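Local coordinates for protein accelerated-cell-death 11 (Arabidopsis thaliana, PDB 4NT1) that transfers ceramide-1-phosphate and phytoceramide-1-phosphate selectively between membranes, using a glycolipid transfer protein (GLTP) fold, at residues 83-93 / 197-207. Sequence-based numbering, arbitrary orientation.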
loop_
_atom_site.group_PDB
_atom_site.type_symbol
_atom_site.label_atom_id
_atom_site.label_comp_id
_atom_site.label_asym_id
_atom_site.label_seq_id
_atom_site.Cartn_x
_atom_site.Cartn_y
_atom_site.Cartn_z
ATOM N N MET A 83 17.606 -4.042 4.061
ATOM C CA MET A 83 17.313 -5.443 4.350
ATOM C C MET A 83 18.564 -6.250 4.638
ATOM O O MET A 83 18.555 -7.112 5.521
ATOM C CB MET A 83 16.503 -6.084 3.220
ATOM C CG MET A 83 15.089 -5.567 3.183
ATOM S SD MET A 83 14.155 -6.247 1.817
ATOM C CE MET A 83 13.883 -7.927 2.395
ATOM N N ASP A 84 19.636 -5.990 3.898
ATOM C CA ASP A 84 20.885 -6.714 4.131
ATOM C C ASP A 84 21.369 -6.504 5.575
ATOM O O ASP A 84 21.866 -7.436 6.208
ATOM C CB ASP A 84 21.972 -6.284 3.137
ATOM C CG ASP A 84 21.793 -6.901 1.744
ATOM O OD1 ASP A 84 21.025 -7.871 1.595
ATOM O OD2 ASP A 84 22.451 -6.414 0.805
ATOM N N LYS A 85 21.232 -5.288 6.102
ATOM C CA LYS A 85 21.677 -5.037 7.479
ATOM C C LYS A 85 20.842 -5.808 8.508
ATOM O O LYS A 85 21.364 -6.245 9.543
ATOM C CB LYS A 85 21.706 -3.536 7.794
ATOM C CG LYS A 85 22.723 -2.761 6.941
ATOM C CD LYS A 85 22.537 -1.257 7.088
ATOM C CE LYS A 85 23.152 -0.741 8.368
ATOM N NZ LYS A 85 24.644 -0.852 8.343
ATOM N N ASP A 86 19.550 -5.981 8.226
ATOM C CA ASP A 86 18.709 -6.794 9.108
ATOM C C ASP A 86 19.095 -8.270 9.025
ATOM O O ASP A 86 19.053 -8.985 10.023
ATOM C CB ASP A 86 17.224 -6.637 8.770
ATOM C CG ASP A 86 16.614 -5.388 9.381
ATOM O OD1 ASP A 86 17.183 -4.855 10.361
ATOM O OD2 ASP A 86 15.547 -4.956 8.898
ATOM N N ILE A 87 19.447 -8.730 7.826
ATOM C CA ILE A 87 19.882 -10.118 7.651
ATOM C C ILE A 87 21.200 -10.360 8.401
ATOM O O ILE A 87 21.386 -11.395 9.048
ATOM C CB ILE A 87 20.039 -10.477 6.149
ATOM C CG1 ILE A 87 18.673 -10.439 5.449
ATOM C CG2 ILE A 87 20.667 -11.853 5.996
ATOM C CD1 ILE A 87 18.749 -10.455 3.909
ATOM N N GLU A 88 22.097 -9.387 8.316
ATOM C CA GLU A 88 23.411 -9.471 8.956
ATOM C C GLU A 88 23.271 -9.561 10.477
ATOM O O GLU A 88 23.990 -10.314 11.142
ATOM C CB GLU A 88 24.237 -8.246 8.570
ATOM C CG GLU A 88 25.688 -8.276 9.005
ATOM C CD GLU A 88 26.544 -7.302 8.208
ATOM O OE1 GLU A 88 26.112 -6.142 8.006
ATOM O OE2 GLU A 88 27.647 -7.700 7.771
ATOM N N ALA A 89 22.338 -8.795 11.025
ATOM C CA ALA A 89 22.115 -8.767 12.468
ATOM C C ALA A 89 21.125 -9.835 12.910
ATOM O O ALA A 89 20.851 -9.981 14.108
ATOM C CB ALA A 89 21.627 -7.400 12.891
ATOM N N ASP A 90 20.577 -10.567 11.941
ATOM C CA ASP A 90 19.589 -11.610 12.207
ATOM C C ASP A 90 18.379 -11.079 12.970
ATOM O O ASP A 90 17.909 -11.718 13.909
ATOM C CB ASP A 90 20.235 -12.771 12.977
ATOM C CG ASP A 90 19.536 -14.100 12.736
ATOM O OD1 ASP A 90 18.717 -14.196 11.796
ATOM O OD2 ASP A 90 19.820 -15.063 13.482
ATOM N N CYS A 91 17.867 -9.920 12.558
ATOM C CA CYS A 91 16.739 -9.293 13.245
ATOM C C CYS A 91 15.556 -9.026 12.311
ATOM O O CYS A 91 14.720 -8.167 12.585
ATOM C CB CYS A 91 17.180 -7.985 13.910
ATOM S SG CYS A 91 17.739 -6.707 12.758
ATOM N N VAL A 92 15.486 -9.767 11.213
ATOM C CA VAL A 92 14.438 -9.550 10.215
ATOM C C VAL A 92 13.028 -9.504 10.811
ATOM O O VAL A 92 12.258 -8.583 10.538
ATOM C CB VAL A 92 14.522 -10.610 9.098
ATOM C CG1 VAL A 92 13.316 -10.520 8.171
ATOM C CG2 VAL A 92 15.827 -10.442 8.322
ATOM N N ARG A 93 12.701 -10.484 11.645
ATOM C CA ARG A 93 11.340 -10.604 12.149
ATOM C C ARG A 93 11.115 -9.933 13.499
ATOM O O ARG A 93 10.017 -10.008 14.064
ATOM C CB ARG A 93 10.923 -12.071 12.205
ATOM C CG ARG A 93 10.998 -12.755 10.855
ATOM C CD ARG A 93 10.135 -13.994 10.830
ATOM N NE ARG A 93 10.259 -14.718 9.568
ATOM C CZ ARG A 93 9.600 -15.841 9.290
ATOM N NH1 ARG A 93 8.760 -16.355 10.179
ATOM N NH2 ARG A 93 9.767 -16.440 8.116
ATOM N N LEU A 197 12.627 -9.216 -3.006
ATOM C CA LEU A 197 13.676 -8.949 -2.018
ATOM C C LEU A 197 13.591 -9.958 -0.869
ATOM O O LEU A 197 14.620 -10.419 -0.361
ATOM C CB LEU A 197 13.583 -7.531 -1.457
ATOM C CG LEU A 197 13.833 -6.399 -2.449
ATOM C CD1 LEU A 197 13.800 -5.075 -1.725
ATOM C CD2 LEU A 197 15.169 -6.598 -3.160
ATOM N N PHE A 198 12.367 -10.283 -0.459
ATOM C CA PHE A 198 12.147 -11.233 0.635
ATOM C C PHE A 198 12.388 -12.669 0.168
ATOM O O PHE A 198 13.117 -13.429 0.808
ATOM C CB PHE A 198 10.724 -11.108 1.212
ATOM C CG PHE A 198 10.504 -9.867 2.039
ATOM C CD1 PHE A 198 10.291 -8.637 1.429
ATOM C CD2 PHE A 198 10.516 -9.933 3.432
ATOM C CE1 PHE A 198 10.089 -7.495 2.189
ATOM C CE2 PHE A 198 10.317 -8.795 4.201
ATOM C CZ PHE A 198 10.106 -7.570 3.578
ATOM N N LEU A 199 11.768 -13.037 -0.949
ATOM C CA LEU A 199 11.804 -14.416 -1.425
ATOM C C LEU A 199 13.185 -14.874 -1.883
ATOM O O LEU A 199 13.541 -16.040 -1.712
ATOM C CB LEU A 199 10.785 -14.622 -2.550
ATOM C CG LEU A 199 9.339 -14.318 -2.163
ATOM C CD1 LEU A 199 8.437 -14.348 -3.391
ATOM C CD2 LEU A 199 8.859 -15.284 -1.107
ATOM N N SER A 200 13.958 -13.958 -2.458
ATOM C CA SER A 200 15.299 -14.277 -2.950
ATOM C C SER A 200 16.283 -14.474 -1.801
ATOM O O SER A 200 17.371 -15.026 -1.989
ATOM C CB SER A 200 15.805 -13.179 -3.891
ATOM O OG SER A 200 16.027 -11.959 -3.199
ATOM N N LYS A 201 15.902 -14.017 -0.613
ATOM C CA LYS A 201 16.722 -14.225 0.581
ATOM C C LYS A 201 16.088 -15.248 1.520
ATOM O O LYS A 201 16.478 -15.360 2.685
ATOM C CB LYS A 201 16.964 -12.901 1.311
ATOM C CG LYS A 201 17.858 -11.932 0.539
ATOM C CD LYS A 201 19.198 -12.585 0.197
ATOM C CE LYS A 201 20.216 -11.567 -0.305
ATOM N NZ LYS A 201 19.818 -10.940 -1.598
ATOM N N GLN A 202 15.107 -15.986 1.009
ATOM C CA GLN A 202 14.424 -17.028 1.783
ATOM C C GLN A 202 13.803 -16.515 3.081
ATOM O O GLN A 202 13.768 -17.239 4.077
ATOM C CB GLN A 202 15.390 -18.175 2.119
ATOM C CG GLN A 202 15.835 -18.997 0.917
ATOM C CD GLN A 202 16.955 -18.331 0.141
ATOM O OE1 GLN A 202 17.878 -17.757 0.728
ATOM N NE2 GLN A 202 16.881 -18.401 -1.183
ATOM N N LEU A 203 13.299 -15.282 3.077
ATOM C CA LEU A 203 12.782 -14.693 4.305
ATOM C C LEU A 203 11.295 -14.952 4.539
ATOM O O LEU A 203 10.803 -14.749 5.645
ATOM C CB LEU A 203 13.027 -13.182 4.316
ATOM C CG LEU A 203 14.451 -12.684 4.087
ATOM C CD1 LEU A 203 14.499 -11.151 4.190
ATOM C CD2 LEU A 203 15.406 -13.329 5.080
ATOM N N GLY A 204 10.580 -15.352 3.490
ATOM C CA GLY A 204 9.141 -15.514 3.556
ATOM C C GLY A 204 8.444 -14.169 3.505
ATOM O O GLY A 204 9.080 -13.141 3.746
ATOM N N ILE A 205 7.143 -14.165 3.202
ATOM C CA ILE A 205 6.375 -12.922 3.193
ATOM C C ILE A 205 5.054 -13.040 3.943
ATOM O O ILE A 205 4.231 -12.129 3.908
ATOM C CB ILE A 205 6.092 -12.432 1.749
ATOM C CG1 ILE A 205 5.217 -13.446 1.001
ATOM C CG2 ILE A 205 7.391 -12.163 1.014
ATOM C CD1 ILE A 205 4.835 -13.002 -0.409
ATOM N N ASP A 206 4.853 -14.153 4.638
ATOM C CA ASP A 206 3.552 -14.398 5.254
ATOM C C ASP A 206 3.555 -14.218 6.778
ATOM O O ASP A 206 2.593 -14.577 7.461
ATOM C CB ASP A 206 3.020 -15.779 4.826
ATOM C CG ASP A 206 2.734 -15.860 3.320
ATOM O OD1 ASP A 206 2.101 -14.928 2.773
ATOM O OD2 ASP A 206 3.156 -16.849 2.684
ATOM N N TRP A 207 4.629 -13.627 7.299
ATOM C CA TRP A 207 4.780 -13.443 8.746
ATOM C C TRP A 207 4.463 -12.024 9.212
ATOM O O TRP A 207 4.411 -11.759 10.418
ATOM C CB TRP A 207 6.188 -13.846 9.212
ATOM C CG TRP A 207 7.300 -13.249 8.392
ATOM C CD1 TRP A 207 7.854 -13.779 7.268
ATOM C CD2 TRP A 207 7.993 -12.014 8.637
ATOM N NE1 TRP A 207 8.844 -12.957 6.794
ATOM C CE2 TRP A 207 8.951 -11.865 7.615
ATOM C CE3 TRP A 207 7.902 -11.026 9.624
ATOM C CZ2 TRP A 207 9.816 -10.770 7.548
ATOM C CZ3 TRP A 207 8.751 -9.933 9.555
ATOM C CH2 TRP A 207 9.703 -9.815 8.525
ATOM O OXT TRP A 207 4.269 -11.107 8.410
HETATM O O HOH W 1 19.405 -8.047 -0.444
HETATM O O HOH W 2 12.430 -14.234 7.857
#
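Arg93 lies flat along one face of the C-terminal indole of Trp207. The guanidinium and ring planes differ by 11°, and Arg93 CZ stands 3.7 Å from the centroid of the five-membered ring, which makes the stack a cation-pi contact. The aliphatic part takes the other half of the indole: Arg93 CG sits 3.6 Å from the centroid of the six-membered ring in a CH-pi contact. An extended chain from CG to NE lets one side chain span both rings. Arg93 NH2 donates to Leu203 O (3.2 Å, 152° at the hydrogen), approaching from above the carbonyl plane, and a water bridges Arg93 NE to the same oxygen. Trp207 NE1 adds weak bonds to Leu203 O and Gly204 O, so the Leu203 carbonyl links both stacked partners. Val92 CG1 packs against the six-membered ring, 3.6 Å from Trp207 CZ2.

A second, apolar patch centres on Met83. A bend at chi3 (73°) sets Met83 CE over the middle of the Phe198 ring, 3.7 Å from its centroid and almost directly above it, while SD rests on Leu197 CB. Leu203 CD1 also touches Met83 CE. At the margin the Ile87 side chain crosses that of Lys201 at about a right angle, CD1 against CG, and Asp84 OD1 reaches Lys201 NZ through a water rather than a salt bridge.

A Schellman motif with Gln202 as C-prime residue turns the chain out of helix 173-199, placing Leu203 between the two patches. Arg104 and Arg107 form salt bridges to Trp207 OXT; Arg104 and nearby Arg100 are binding residues for the N-acylsphingoid base 1-phosphate, so the C-terminal residue borders that site. Helix 98-121 backs Met83, Phe198 and Trp207 through Thr99, Leu102 and Leu103, joining helix 79-88 to the C-terminal tail.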